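Local coordinates for protein putative dehydrogenase (Pseudomonas fluorescens, PDB 6UUG) that oxidises methanesulfinate to methanesulfonate as the monooxygenase part of a two-component flavin-dependent system in bacterial sulfur assimilation, at residues L72-R77 with L111-V116; Q175-S180 with S200-H205; A245-L250 with G337-A342; S285-R288 with E292-Y295; V305-I310 with L355-R360. One frame throughout, in Å; residues are numbered along the deposited sequence.

Overall arrangement
The chain has the general architecture of an acyl-CoA dehydrogenase. Contact 1 lies in the helical N-terminal region and contact 2 between two beta sheets. Contacts 3, 5 and 4 follow one another along the long C-terminal helices, contact 4 at their outer end. Contacts 1 and 2 have centres about 20 Å apart and touch where Met-112 and Val-116 pack on Ile-178. Contacts 1 and 3 are about 17 Å apart, centre to centre, and meet through Thr-115 and Arg-248. Contacts 3 and 5 share helix 333-360, with centres about 25 Å apart. Contact 4 lies about 22 Å from contact 5 between centres, across the chain's centre from contacts 1 and 2.

Contact 1: residues L72-R77 with L111-V116; sequences LSIPTR and LMLATV
Ser-73 and Ile-74 meet Leu-113 where a loop packs against helix 100-119, in the helical N-terminal domain of the acyl-CoA dehydrogenase fold. One methyl of Leu-113 does the touching. Its CD1 lies 3.7 Å from Ile-74 CD1 and 3.8 Å from Ile-74 CG1, so the end of the isoleucine chain presses on a single branch. The two side chains cross at about a right angle. Leu-113 CG stands beside its backbone N (chi1 -69°), and an extended second torsion then carries CD1 out from the helix to the loop. Ile-74 starts off to one side, but its CG1 branch, extended at chi2 163°, brings CD1 nearer the helix. Ile-74 also touches Phe-129 and Thr-132 of helix 122-135.

Ser-73 points at the helix. Its OG passes 3.8 Å from Leu-113 CD1, which is a packing distance. The polar partner of this hydroxyl is ND1 of His-110, earlier on the same helix. Thr-115 OG1 is hydrogen-bonded to Arg-248 NE of helix 247-277. It also bonds to Leu-111 O at 2.8 Å, while Thr-115 N reaches the same oxygen from the opposite face of the carbonyl plane.

Contact 2: residues Q175-S180 with S200-H205; sequences QMLIAS and SGITLH
Leu-177 faces Ile-202 and Leu-204 where two beta sheets face each other. Leu-177 belongs to the middle strand of the three-stranded sheet, and the other two residues lie on strand 202-204 of the antiparallel sheet. This is the beta domain found between the helical domains in acyl-CoA dehydrogenases.

From the backbone, Leu-177 CB points toward the opposite strand but stays well short of it. CG lies beside the backbone N (chi1 -61°) and also makes no close approach. There the chain forks. CD2 turns aside, while CD1, extended at chi2 175°, goes on to the other sheet. This one methyl meets both partners: Ile-202 CD1 at 4.3 Å and Leu-204 CD2 at 4.5 Å. Ile-202 also reaches out in an extended form, so the two chains meet end to end.

Strand 221-228 adds to the contact. Phe-223 and Val-226 touch Ile-202, and Ala-221 touches Leu-204. The nearest CA atoms, those of Leu-177 and Ile-202, are 10.5 Å apart, a spacing bridged by side chains. The touching atoms are all aliphatic methyls at fairly long range, which implies purely hydrophobic, non-directional contact between these side chains.

Contact 3: residues A245-L250 with G337-A342; sequences ACLRPL and GHLATA
Leu-250 and Ala-340 bring the two backbones together, with CA atoms 6.3 Å apart, where the start of helix 247-277 runs past helix 333-360. The small alanine allows this close approach.

Leu-250 points its side chain into the second helix. CG sits beside the backbone N (chi1 -56°), which turns both methyls towards the partner. CD2 lies on the alanine methyl, 3.6 Å from Ala-340 CB. CD1 lies alongside, 3.9 Å from Ala-340 N, and also touches Leu-339 CD2 at 4.0 Å. Arg-336 and Ile-343 of the same helix touch Leu-250 as well. Together Arg-336, Leu-339, Ala-340 and Ile-343 form a four-residue hole around it, so this is knobs-into-holes packing.

These helices belong to the helical C-terminal domain of the acyl-CoA dehydrogenase fold, where long helices pack side by side as a bundle. Helix 294-327 adds a further wall, with Leu-320 and Leu-321 on Leu-339 and Trp-325 on Leu-247.

Leu-247 is three residues before Leu-250. Its CB starts off to one side, yet the end of the chain comes nearer the partner helix. The side chains of Leu-247 and Leu-339 cross at about a right angle, with Leu-247 CD2 3.6 Å from Leu-339 CD2. Leu-339 differs, with CG opposite the backbone N (chi1 175°). This turns its CD2 methyl to meet both Leu-247 and Leu-250. The carbonyl O of Cys-246 accepts a hydrogen bond from Arg-336 NH2.

Contact 4: residues S285-R288 with E292-Y295; sequences SSVR and EDPY
Arg-288 and Glu-292 form a salt bridge over the flat face of the guanidinium rather than at its edge. Glu-292 OE1 is 2.7 Å from Arg-288 NH2 and only 3.2 Å from Arg-288 CZ. The guanidinium and carboxylate planes are 43° apart. The arginine chain bends at chi2 and chi3 to come over, while the glutamate extends beyond CG. The pair lies at the surface of the subunit, and the arginine also touches a crystal neighbour.

Val-287 fills the middle. Its CG1 lies 3.7 Å from Glu-292 O, and its CG2 is 3.7 Å from Asp-293 CA.

At the Ser-285 end, OG donates to Asp-293 OD2 at 2.9 Å. The hydroxyl comes from the anti side, 18° out of the carboxylate plane. The same Ser-285 OG accepts from Val-287 N at 3.3 Å in a nearly straight bond. One hydroxyl thus ties its own loop and Asp-293 together. Tyr-394 of the third subunit also bonds to Asp-293 OD2, so the subunit interface shares this carboxylate.

Asp-293 OD1 turns to the helix start. It accepts a hydrogen bond from Val-296 N and a weak one, at 2.9 Å, from Tyr-295 N. The arrangement is an ST turn at Ser-285, hydrogen-bonded to the aspartate N-cap of helix 294-327.

Contact 5: residues V305-I310 with L355-R360; sequences VALEGI and LEICSR
Ala-306, Leu-307 and Ile-357 join two long helices of the C-terminal helical bundle in the acyl-CoA dehydrogenase fold. Segment 305-310 is part of helix 294-327, and segment 355-360 is the last part of helix 333-360. The nearest CA atoms, those of Ala-306 and Ile-357, are 8.3 Å apart.

Ile-357 makes the contact with one atom. Its CG1 lies beside the backbone N (chi1 -66°) and the chain then runs out extended, so that CD1 reaches the neighbouring helix. There Ile-357 CD1 lies 3.7 Å from Leu-307 CG and 3.8 Å from Leu-307 CD2. Ala-306 CB is 4.1 Å from the same CD1 of Ile-357, at about a right angle to the direction of Leu-307 CG. The methyl therefore sits against both the branch of the leucine and the alanine. Leu-307 starts off to one side, but its end comes nearer the partner helix, and it crosses Ile-357 obliquely.

Polar groups tie the end of helix 333-360 nearby. Arg-360 NE donates to Glu-356 OE1 at 3.0 Å, nearly straight at 162°, in a salt bridge one turn long. The carboxylate oxygen is met on its anti side. Arg-360 NH1 goes on to Glu-302 and His-299 of helix 294-327, which gives a charged link beside the apolar one.

Helix 247-277 touches Leu-307 through Ala-264 and Phe-268. Phe-303, earlier on helix 294-327, touches Ile-357. Cys-358 touches Ala-267 of helix 247-277 and His-379 and Trp-380 of helix 378-386.

Contact 1: residues L72-R77 with L111-V116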
# COMPACT_ATOMS: atom_id res chain seq x y z
N LEU A 72 6.95 16.71 -36.73
CA LEU A 72 7.28 15.30 -36.51
C LEU A 72 6.14 14.38 -36.93
O LEU A 72 6.36 13.33 -37.55
CB LEU A 72 7.63 15.08 -35.04
CG LEU A 72 8.07 13.68 -34.61
CD1 LEU A 72 9.27 13.24 -35.43
CD2 LEU A 72 8.43 13.67 -33.11
N SER A 73 4.90 14.74 -36.57
CA SER A 73 3.74 13.89 -36.84
C SER A 73 3.16 14.07 -38.24
O SER A 73 2.29 13.29 -38.63
CB SER A 73 2.64 14.16 -35.81
OG SER A 73 2.16 15.48 -35.95
N ILE A 74 3.62 15.06 -38.99
CA ILE A 74 3.05 15.35 -40.31
C ILE A 74 3.72 14.44 -41.34
O ILE A 74 4.95 14.31 -41.34
CB ILE A 74 3.24 16.82 -40.66
CG1 ILE A 74 2.43 17.69 -39.69
CG2 ILE A 74 2.85 17.11 -42.10
CD1 ILE A 74 2.84 19.16 -39.67
N PRO A 75 2.95 13.76 -42.20
CA PRO A 75 3.57 12.83 -43.17
C PRO A 75 4.52 13.56 -44.11
O PRO A 75 4.44 14.77 -44.30
CB PRO A 75 2.37 12.26 -43.93
CG PRO A 75 1.21 12.35 -42.92
CD PRO A 75 1.48 13.68 -42.23
N THR A 76 5.47 12.80 -44.67
CA THR A 76 6.49 13.42 -45.51
C THR A 76 5.89 14.00 -46.78
O THR A 76 6.43 14.96 -47.34
CB THR A 76 7.60 12.42 -45.86
OG1 THR A 76 7.05 11.28 -46.53
CG2 THR A 76 8.33 11.95 -44.59
N ARG A 77 4.76 13.45 -47.24
CA ARG A 77 4.14 13.98 -48.45
C ARG A 77 3.60 15.40 -48.28
O ARG A 77 3.26 16.03 -49.28
CB ARG A 77 3.03 13.07 -48.93
CG ARG A 77 1.89 12.93 -47.98
CD ARG A 77 0.81 12.08 -48.62
NE ARG A 77 0.21 12.78 -49.75
CZ ARG A 77 -0.88 12.37 -50.38
NH1 ARG A 77 -1.49 11.26 -50.01
NH2 ARG A 77 -1.37 13.08 -51.40
N LEU A 111 -1.28 16.87 -30.80
CA LEU A 111 -2.69 16.55 -30.62
C LEU A 111 -3.59 17.50 -31.41
O LEU A 111 -4.62 17.07 -31.97
CB LEU A 111 -3.07 16.59 -29.13
CG LEU A 111 -4.54 16.36 -28.80
CD1 LEU A 111 -4.98 14.95 -29.14
CD2 LEU A 111 -4.80 16.63 -27.31
N MET A 112 -3.24 18.79 -31.47
CA MET A 112 -4.04 19.72 -32.27
C MET A 112 -3.99 19.36 -33.75
O MET A 112 -5.01 19.41 -34.45
CB MET A 112 -3.56 21.16 -32.07
CG MET A 112 -3.64 21.69 -30.63
SD MET A 112 -5.22 21.41 -29.81
CE MET A 112 -4.74 20.29 -28.49
N LEU A 113 -2.81 18.98 -34.25
CA LEU A 113 -2.71 18.52 -35.63
C LEU A 113 -3.54 17.26 -35.85
O LEU A 113 -4.21 17.12 -36.88
CB LEU A 113 -1.25 18.27 -35.99
CG LEU A 113 -0.36 19.51 -36.10
CD1 LEU A 113 1.07 19.06 -36.40
CD2 LEU A 113 -0.88 20.41 -37.23
N ALA A 114 -3.52 16.33 -34.89
CA ALA A 114 -4.36 15.14 -35.00
C ALA A 114 -5.83 15.50 -35.05
O ALA A 114 -6.62 14.82 -35.72
CB ALA A 114 -4.11 14.19 -33.83
N THR A 115 -6.22 16.56 -34.34
CA THR A 115 -7.61 17.00 -34.28
C THR A 115 -8.12 17.43 -35.66
O THR A 115 -9.20 17.01 -36.08
CB THR A 115 -7.76 18.14 -33.28
OG1 THR A 115 -7.32 17.70 -31.98
CG2 THR A 115 -9.20 18.57 -33.17
N VAL A 116 -7.37 18.29 -36.36
CA VAL A 116 -7.81 18.68 -37.69
C VAL A 116 -7.75 17.48 -38.64
O VAL A 116 -8.62 17.30 -39.50
CB VAL A 116 -7.02 19.89 -38.23
CG1 VAL A 116 -7.23 21.11 -37.36
CG2 VAL A 116 -5.54 19.60 -38.39

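Contact 2: residues Q175-S180 with S200-H205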
# COMPACT_ATOMS: atom_id res chain seq x y z
N GLN A 175 0.75 29.99 -33.17
CA GLN A 175 0.31 30.47 -34.48
C GLN A 175 -1.13 30.07 -34.79
O GLN A 175 -1.85 30.84 -35.44
CB GLN A 175 1.24 29.94 -35.58
CG GLN A 175 2.57 30.69 -35.70
CD GLN A 175 3.41 30.64 -34.44
OE1 GLN A 175 3.90 29.57 -34.05
NE2 GLN A 175 3.60 31.79 -33.80
N MET A 176 -1.56 28.90 -34.34
CA MET A 176 -2.90 28.41 -34.59
C MET A 176 -3.47 27.88 -33.28
O MET A 176 -2.72 27.43 -32.40
CB MET A 176 -2.92 27.31 -35.65
CG MET A 176 -2.54 27.76 -37.06
SD MET A 176 -3.80 28.81 -37.83
CE MET A 176 -5.19 27.68 -37.95
N LEU A 177 -4.80 27.96 -33.16
CA LEU A 177 -5.54 27.46 -32.00
C LEU A 177 -6.66 26.55 -32.46
O LEU A 177 -7.28 26.77 -33.50
CB LEU A 177 -6.18 28.59 -31.18
CG LEU A 177 -5.34 29.66 -30.52
CD1 LEU A 177 -6.29 30.66 -29.89
CD2 LEU A 177 -4.45 29.03 -29.47
N ILE A 178 -6.91 25.52 -31.67
CA ILE A 178 -8.14 24.74 -31.76
C ILE A 178 -9.07 25.29 -30.69
O ILE A 178 -8.79 25.15 -29.49
CB ILE A 178 -7.88 23.24 -31.57
CG1 ILE A 178 -6.88 22.72 -32.60
CG2 ILE A 178 -9.19 22.48 -31.61
CD1 ILE A 178 -7.49 22.40 -33.94
N ALA A 179 -10.19 25.89 -31.09
CA ALA A 179 -11.12 26.52 -30.16
C ALA A 179 -12.48 25.85 -30.27
O ALA A 179 -12.91 25.48 -31.36
CB ALA A 179 -11.25 28.03 -30.44
N SER A 180 -13.17 25.72 -29.14
CA SER A 180 -14.51 25.17 -29.13
C SER A 180 -15.52 26.21 -28.67
O SER A 180 -15.19 27.17 -27.96
CB SER A 180 -14.61 23.93 -28.23
OG SER A 180 -14.17 24.23 -26.92
N SER A 200 -8.36 38.91 -34.66
CA SER A 200 -9.04 39.98 -33.94
C SER A 200 -10.15 39.45 -33.05
O SER A 200 -10.96 38.62 -33.47
CB SER A 200 -9.61 41.00 -34.93
OG SER A 200 -10.35 42.00 -34.24
N GLY A 201 -10.19 39.93 -31.81
CA GLY A 201 -11.19 39.51 -30.85
C GLY A 201 -10.71 38.49 -29.84
O GLY A 201 -11.43 38.23 -28.87
N ILE A 202 -9.53 37.91 -30.03
CA ILE A 202 -8.97 36.94 -29.10
C ILE A 202 -8.03 37.66 -28.15
O ILE A 202 -7.09 38.33 -28.58
CB ILE A 202 -8.23 35.81 -29.83
CG1 ILE A 202 -9.18 35.06 -30.77
CG2 ILE A 202 -7.60 34.85 -28.82
CD1 ILE A 202 -8.50 33.95 -31.53
N THR A 203 -8.28 37.51 -26.85
CA THR A 203 -7.42 38.05 -25.81
C THR A 203 -6.96 36.90 -24.92
O THR A 203 -7.76 36.32 -24.19
CB THR A 203 -8.15 39.10 -24.98
OG1 THR A 203 -8.52 40.19 -25.84
CG2 THR A 203 -7.25 39.61 -23.88
N LEU A 204 -5.67 36.58 -25.00
CA LEU A 204 -5.06 35.50 -24.22
C LEU A 204 -4.46 36.09 -22.96
O LEU A 204 -3.47 36.84 -23.02
CB LEU A 204 -4.01 34.76 -25.05
CG LEU A 204 -4.43 34.24 -26.42
CD1 LEU A 204 -3.23 33.68 -27.18
CD2 LEU A 204 -5.51 33.18 -26.29
N HIS A 205 -5.04 35.76 -21.80
CA HIS A 205 -4.70 36.46 -20.56
C HIS A 205 -3.35 36.05 -20.00
O HIS A 205 -2.67 36.88 -19.39
CB HIS A 205 -5.79 36.23 -19.52
CG HIS A 205 -7.12 36.76 -19.94
ND1 HIS A 205 -7.29 38.03 -20.46
CD2 HIS A 205 -8.35 36.19 -19.93
CE1 HIS A 205 -8.56 38.22 -20.74
NE2 HIS A 205 -9.23 37.12 -20.43

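Contact 3: residues A245-L250 with G337-A342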
# COMPACT_ATOMS: atom_id res chain seq x y z
N ALA A 245 -12.13 8.66 -36.00
CA ALA A 245 -12.24 9.98 -35.39
C ALA A 245 -12.15 9.88 -33.87
O ALA A 245 -11.59 10.77 -33.21
CB ALA A 245 -13.55 10.65 -35.80
N CYS A 246 -12.71 8.82 -33.30
CA CYS A 246 -12.70 8.61 -31.85
C CYS A 246 -11.32 8.22 -31.33
O CYS A 246 -11.18 8.00 -30.12
CB CYS A 246 -13.73 7.55 -31.47
SG CYS A 246 -15.46 8.19 -31.57
N LEU A 247 -10.30 8.15 -32.19
CA LEU A 247 -8.95 8.06 -31.66
C LEU A 247 -8.48 9.36 -31.02
O LEU A 247 -7.51 9.33 -30.25
CB LEU A 247 -7.95 7.67 -32.74
CG LEU A 247 -8.00 6.26 -33.31
CD1 LEU A 247 -6.95 6.17 -34.43
CD2 LEU A 247 -7.80 5.16 -32.28
N ARG A 248 -9.13 10.49 -31.30
CA ARG A 248 -8.63 11.76 -30.79
C ARG A 248 -8.51 11.78 -29.27
O ARG A 248 -7.44 12.16 -28.76
CB ARG A 248 -9.52 12.91 -31.30
CG ARG A 248 -8.89 14.30 -31.16
CD ARG A 248 -9.17 14.97 -29.84
NE ARG A 248 -8.55 16.28 -29.83
CZ ARG A 248 -8.39 17.04 -28.75
NH1 ARG A 248 -8.82 16.64 -27.56
NH2 ARG A 248 -7.78 18.22 -28.87
N PRO A 249 -9.53 11.41 -28.49
CA PRO A 249 -9.33 11.43 -27.03
C PRO A 249 -8.30 10.41 -26.56
O PRO A 249 -7.65 10.64 -25.53
CB PRO A 249 -10.73 11.11 -26.48
CG PRO A 249 -11.42 10.38 -27.60
CD PRO A 249 -10.91 11.02 -28.85
N LEU A 250 -8.13 9.31 -27.29
CA LEU A 250 -7.16 8.30 -26.90
C LEU A 250 -5.73 8.80 -27.12
O LEU A 250 -4.84 8.51 -26.32
CB LEU A 250 -7.42 7.00 -27.66
CG LEU A 250 -8.83 6.40 -27.51
CD1 LEU A 250 -8.92 5.04 -28.18
CD2 LEU A 250 -9.18 6.29 -26.02
N GLY A 337 -11.94 0.17 -28.91
CA GLY A 337 -12.21 -0.09 -27.49
C GLY A 337 -11.07 -0.80 -26.79
O GLY A 337 -10.72 -0.48 -25.65
N HIS A 338 -10.49 -1.81 -27.45
CA HIS A 338 -9.35 -2.51 -26.86
C HIS A 338 -8.16 -1.57 -26.69
O HIS A 338 -7.43 -1.66 -25.70
CB HIS A 338 -8.97 -3.72 -27.72
CG HIS A 338 -9.93 -4.87 -27.55
ND1 HIS A 338 -11.14 -4.92 -28.19
CD2 HIS A 338 -9.87 -5.97 -26.77
CE1 HIS A 338 -11.78 -6.02 -27.84
NE2 HIS A 338 -11.02 -6.68 -26.98
N LEU A 339 -7.94 -0.67 -27.66
CA LEU A 339 -6.91 0.35 -27.48
C LEU A 339 -7.22 1.24 -26.28
O LEU A 339 -6.33 1.53 -25.46
CB LEU A 339 -6.78 1.21 -28.75
CG LEU A 339 -5.83 2.41 -28.67
CD1 LEU A 339 -4.39 1.98 -28.34
CD2 LEU A 339 -5.86 3.23 -29.98
N ALA A 340 -8.46 1.70 -26.17
CA ALA A 340 -8.84 2.56 -25.05
C ALA A 340 -8.56 1.89 -23.71
O ALA A 340 -8.06 2.53 -22.78
CB ALA A 340 -10.32 2.93 -25.17
N THR A 341 -8.89 0.60 -23.59
CA THR A 341 -8.62 -0.13 -22.35
C THR A 341 -7.12 -0.22 -22.08
O THR A 341 -6.67 -0.02 -20.94
CB THR A 341 -9.23 -1.53 -22.43
OG1 THR A 341 -10.65 -1.40 -22.55
CG2 THR A 341 -8.92 -2.34 -21.17
N ALA A 342 -6.32 -0.49 -23.12
CA ALA A 342 -4.88 -0.59 -22.93
C ALA A 342 -4.27 0.74 -22.49
O ALA A 342 -3.34 0.76 -21.68
CB ALA A 342 -4.21 -1.07 -24.23

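Contact 4: residues S285-R288 with E292-Y295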
# COMPACT_ATOMS: atom_id res chain seq x y z
N SER A 285 23.81 3.09 9.93
CA SER A 285 23.91 2.10 8.87
C SER A 285 25.06 1.14 9.14
O SER A 285 26.04 1.48 9.81
CB SER A 285 24.12 2.79 7.52
OG SER A 285 24.26 1.84 6.47
N SER A 286 24.92 -0.09 8.63
CA SER A 286 25.96 -1.10 8.76
C SER A 286 27.06 -0.95 7.72
O SER A 286 28.14 -1.55 7.88
CB SER A 286 25.35 -2.50 8.65
OG SER A 286 24.72 -2.69 7.38
N VAL A 287 26.83 -0.16 6.67
CA VAL A 287 27.76 -0.05 5.56
C VAL A 287 28.39 1.33 5.57
O VAL A 287 27.94 2.25 6.25
CB VAL A 287 27.07 -0.34 4.21
CG1 VAL A 287 26.46 -1.73 4.23
CG2 VAL A 287 26.01 0.70 3.94
N ARG A 288 29.47 1.48 4.79
CA ARG A 288 30.20 2.73 4.69
C ARG A 288 29.74 3.60 3.53
O ARG A 288 29.90 4.82 3.59
CB ARG A 288 31.70 2.46 4.56
CG ARG A 288 32.05 1.39 3.53
CD ARG A 288 32.25 0.03 4.19
NE ARG A 288 31.52 -1.03 3.49
CZ ARG A 288 31.99 -1.71 2.46
NH1 ARG A 288 33.20 -1.45 1.98
NH2 ARG A 288 31.26 -2.66 1.90
N GLU A 292 25.53 0.76 -0.94
CA GLU A 292 25.46 -0.60 -0.44
C GLU A 292 24.45 -0.76 0.69
O GLU A 292 24.31 -1.87 1.22
CB GLU A 292 26.85 -1.07 0.02
CG GLU A 292 27.80 -1.28 -1.15
CD GLU A 292 29.24 -1.49 -0.71
OE1 GLU A 292 29.56 -1.17 0.45
OE2 GLU A 292 30.04 -1.97 -1.54
N ASP A 293 23.75 0.30 1.07
CA ASP A 293 22.82 0.23 2.20
C ASP A 293 21.62 -0.64 1.82
O ASP A 293 21.05 -0.45 0.74
CB ASP A 293 22.38 1.64 2.59
CG ASP A 293 21.42 1.65 3.76
OD1 ASP A 293 20.23 1.34 3.55
OD2 ASP A 293 21.84 1.95 4.90
N PRO A 294 21.24 -1.61 2.65
CA PRO A 294 20.21 -2.58 2.21
C PRO A 294 18.85 -1.94 2.03
O PRO A 294 18.06 -2.39 1.19
CB PRO A 294 20.21 -3.62 3.34
CG PRO A 294 20.68 -2.86 4.55
CD PRO A 294 21.70 -1.88 4.03
N TYR A 295 18.54 -0.90 2.81
CA TYR A 295 17.24 -0.25 2.62
C TYR A 295 17.25 0.63 1.38
O TYR A 295 16.25 0.66 0.65
CB TYR A 295 16.88 0.56 3.85
CG TYR A 295 16.74 -0.26 5.12
CD1 TYR A 295 15.93 -1.39 5.16
CD2 TYR A 295 17.39 0.13 6.28
CE1 TYR A 295 15.79 -2.13 6.33
CE2 TYR A 295 17.26 -0.60 7.44
CZ TYR A 295 16.46 -1.72 7.47
OH TYR A 295 16.34 -2.42 8.64

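Contact 5: residues V305-I310 with L355-R360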
# COMPACT_ATOMS: atom_id res chain seq x y z
N VAL A 305 11.05 -2.16 -10.37
CA VAL A 305 9.90 -3.00 -10.70
C VAL A 305 8.74 -2.14 -11.16
O VAL A 305 8.06 -2.46 -12.14
CB VAL A 305 9.53 -3.88 -9.50
CG1 VAL A 305 8.24 -4.68 -9.79
CG2 VAL A 305 10.70 -4.82 -9.19
N ALA A 306 8.50 -1.02 -10.47
CA ALA A 306 7.44 -0.11 -10.88
C ALA A 306 7.69 0.48 -12.27
O ALA A 306 6.81 0.45 -13.15
CB ALA A 306 7.28 1.00 -9.84
N LEU A 307 8.89 1.03 -12.50
CA LEU A 307 9.17 1.63 -13.80
C LEU A 307 9.09 0.61 -14.92
O LEU A 307 8.57 0.92 -16.00
CB LEU A 307 10.56 2.27 -13.80
CG LEU A 307 10.71 3.61 -13.07
CD1 LEU A 307 12.21 3.98 -13.08
CD2 LEU A 307 9.89 4.67 -13.78
N GLU A 308 9.62 -0.60 -14.71
CA GLU A 308 9.60 -1.59 -15.78
C GLU A 308 8.16 -1.95 -16.18
O GLU A 308 7.84 -2.02 -17.37
CB GLU A 308 10.37 -2.84 -15.35
CG GLU A 308 11.88 -2.62 -15.38
CD GLU A 308 12.43 -2.50 -16.80
OE1 GLU A 308 12.83 -3.54 -17.37
OE2 GLU A 308 12.47 -1.38 -17.35
N GLY A 309 7.29 -2.15 -15.19
CA GLY A 309 5.89 -2.42 -15.50
C GLY A 309 5.22 -1.29 -16.25
O GLY A 309 4.49 -1.53 -17.22
N ILE A 310 5.44 -0.03 -15.81
CA ILE A 310 4.86 1.12 -16.52
C ILE A 310 5.37 1.16 -17.95
O ILE A 310 4.60 1.36 -18.90
CB ILE A 310 5.18 2.44 -15.80
CG1 ILE A 310 4.64 2.46 -14.38
CG2 ILE A 310 4.54 3.60 -16.56
CD1 ILE A 310 5.28 3.56 -13.58
N LEU A 355 3.66 8.61 -9.26
CA LEU A 355 3.63 9.58 -8.18
C LEU A 355 4.33 9.04 -6.94
O LEU A 355 5.00 9.79 -6.22
CB LEU A 355 2.18 9.98 -7.87
CG LEU A 355 2.01 11.21 -6.97
CD1 LEU A 355 2.43 12.48 -7.71
CD2 LEU A 355 0.55 11.28 -6.52
N GLU A 356 4.22 7.72 -6.72
CA GLU A 356 4.89 7.09 -5.59
C GLU A 356 6.41 7.19 -5.72
O GLU A 356 7.11 7.46 -4.73
CB GLU A 356 4.45 5.63 -5.49
CG GLU A 356 5.21 4.81 -4.45
CD GLU A 356 4.98 5.28 -3.01
OE1 GLU A 356 5.72 4.82 -2.12
OE2 GLU A 356 4.07 6.11 -2.78
N ILE A 357 6.95 6.98 -6.92
CA ILE A 357 8.40 7.17 -7.11
C ILE A 357 8.80 8.61 -6.81
O ILE A 357 9.81 8.87 -6.14
CB ILE A 357 8.81 6.74 -8.53
CG1 ILE A 357 8.62 5.24 -8.70
CG2 ILE A 357 10.25 7.16 -8.82
CD1 ILE A 357 8.81 4.77 -10.16
N CYS A 358 8.04 9.58 -7.32
CA CYS A 358 8.40 10.98 -7.14
C CYS A 358 8.36 11.39 -5.66
O CYS A 358 9.04 12.34 -5.28
CB CYS A 358 7.48 11.88 -7.95
SG CYS A 358 7.66 11.69 -9.75
N SER A 359 7.58 10.70 -4.84
CA SER A 359 7.57 10.97 -3.41
C SER A 359 8.64 10.19 -2.66
O SER A 359 9.37 10.75 -1.83
CB SER A 359 6.19 10.63 -2.81
OG SER A 359 6.22 10.77 -1.38
N ARG A 360 8.72 8.89 -2.92
CA ARG A 360 9.57 8.05 -2.10
C ARG A 360 11.04 8.17 -2.47
O ARG A 360 11.88 7.73 -1.67
CB ARG A 360 9.13 6.59 -2.19
CG ARG A 360 9.14 5.91 -0.83
CD ARG A 360 9.38 4.44 -0.93
NE ARG A 360 8.52 3.81 -1.92
CZ ARG A 360 8.83 2.68 -2.54
NH1 ARG A 360 9.97 2.07 -2.24
NH2 ARG A 360 8.01 2.15 -3.44